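Local coordinates for protein endolysin (Escherichia coli O157 typing phage 15, PDB 7M5I) that probably cleaves the beta-1,4 glycosidic linkages of host peptidoglycan as a lysozyme, helping to release new phage particles, at residues A73-A78 and A90-T95. Sequence-based numbering, arbitrary orientation.
Sequences AAVNKA and ALVSET
In the helical core of this phage-type lysozyme (glycosyl hydrolase family 24), the C-terminal end of the long helix 57-78 packs against helix 85-98, and Val75 points at the opposite helix and lies among Leu91, Val92 and Thr95. The two segments run at 122° to one another with their axes 9.7 Å apart at closest approach, and between them contact gathers near the pair Val75 and Val92, whose CA atoms are 6.3 Å apart. Val75 has CG1 anti to its own N (chi1 173°), and this splits its branches between the partners. CG1 turns to the beginning of the facing turn, 3.8 Å from CB of Leu91, the two side chains crossing at about a right angle. CG2 faces Val92 and Thr95: it lies 3.9 Å from CG2 of Val92 and also meets Thr95, whose side chain passes that of Val75 in the opposite direction. All four residues are buried. Leu9 touches Val92, Met103 of helix 100-104 touches Thr95, and Phe108 of helix 107-113 and Ile79 touch Leu91, which places the crossing among other helices and loops of the domain. The side chain of Val92 is about 10 Å from that of Glu21, a predicted proton donor/acceptor of the active site. The one polar side-chain group in this apolar patch, the hydroxyl of Thr95, is satisfied within its own helix: OG1 donates to O of Leu91 at 2.7 Å, from above the carbonyl plane, while N of Thr95 reaches the same oxygen from the opposite face. Held by that bond one turn back, OG1 of Thr95 still rests against the methyl CG2 of Val75, at 3.5 Å.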
# COMPACT_ATOMS: atom_id res chain seq x y z
N ALA A 73 1.37 10.59 4.51
CA ALA A 73 1.31 11.48 5.69
C ALA A 73 1.34 10.60 6.95
O ALA A 73 2.08 10.91 7.90
CB ALA A 73 0.09 12.39 5.65
N ALA A 74 0.52 9.56 6.99
CA ALA A 74 0.37 8.71 8.18
C ALA A 74 1.70 7.98 8.47
O ALA A 74 2.04 7.79 9.66
CB ALA A 74 -0.76 7.71 8.00
N VAL A 75 2.38 7.49 7.45
CA VAL A 75 3.65 6.77 7.70
C VAL A 75 4.69 7.78 8.26
O VAL A 75 5.40 7.44 9.23
CB VAL A 75 4.13 5.99 6.47
CG1 VAL A 75 5.50 5.38 6.68
CG2 VAL A 75 3.12 4.89 6.14
N ASN A 76 4.77 8.98 7.68
CA ASN A 76 5.63 10.07 8.18
C ASN A 76 5.38 10.24 9.68
O ASN A 76 6.35 10.33 10.45
CB ASN A 76 5.44 11.36 7.38
CG ASN A 76 6.33 11.42 6.15
OD1 ASN A 76 7.51 11.10 6.24
ND2 ASN A 76 5.80 11.83 5.01
N LYS A 77 4.13 10.32 10.11
CA LYS A 77 3.78 10.60 11.52
C LYS A 77 4.08 9.39 12.41
O LYS A 77 4.49 9.61 13.55
CB LYS A 77 2.32 11.04 11.60
CG LYS A 77 2.06 12.44 11.07
CD LYS A 77 0.73 12.58 10.30
CE LYS A 77 0.41 13.98 9.82
NZ LYS A 77 0.10 14.87 10.97
N ALA A 78 3.97 8.16 11.91
CA ALA A 78 4.19 6.93 12.70
C ALA A 78 5.69 6.62 12.89
O ALA A 78 6.05 6.01 13.88
CB ALA A 78 3.50 5.79 12.08
N ALA A 90 8.28 0.82 1.19
CA ALA A 90 7.67 -0.45 1.62
C ALA A 90 6.58 -0.20 2.65
O ALA A 90 5.48 -0.80 2.57
CB ALA A 90 8.69 -1.41 2.11
N LEU A 91 6.86 0.62 3.66
CA LEU A 91 5.86 0.90 4.73
C LEU A 91 4.65 1.62 4.12
O LEU A 91 3.54 1.25 4.49
CB LEU A 91 6.51 1.78 5.81
CG LEU A 91 7.63 1.07 6.59
CD1 LEU A 91 8.36 2.11 7.44
CD2 LEU A 91 7.11 -0.05 7.46
N VAL A 92 4.84 2.50 3.16
CA VAL A 92 3.68 3.20 2.52
C VAL A 92 2.89 2.18 1.69
O VAL A 92 1.67 2.11 1.87
CB VAL A 92 4.12 4.40 1.67
CG1 VAL A 92 2.97 4.97 0.83
CG2 VAL A 92 4.66 5.50 2.57
N SER A 93 3.57 1.37 0.87
CA SER A 93 2.87 0.29 0.09
C SER A 93 2.00 -0.58 1.02
O SER A 93 0.80 -0.82 0.72
CB SER A 93 3.83 -0.51 -0.70
OG SER A 93 3.13 -1.49 -1.46
N GLU A 94 2.53 -1.07 2.11
CA GLU A 94 1.79 -1.98 3.01
C GLU A 94 0.65 -1.22 3.69
O GLU A 94 -0.50 -1.79 3.77
CB GLU A 94 2.70 -2.66 4.02
CG GLU A 94 1.93 -3.59 4.93
CD GLU A 94 2.64 -4.78 5.50
OE1 GLU A 94 2.03 -5.54 6.30
OE2 GLU A 94 3.79 -5.01 5.11
N THR A 95 0.91 0.01 4.15
CA THR A 95 -0.12 0.80 4.85
C THR A 95 -1.27 1.11 3.87
O THR A 95 -2.43 1.11 4.30
CB THR A 95 0.47 2.11 5.42
OG1 THR A 95 1.55 1.74 6.27
CG2 THR A 95 -0.54 2.90 6.20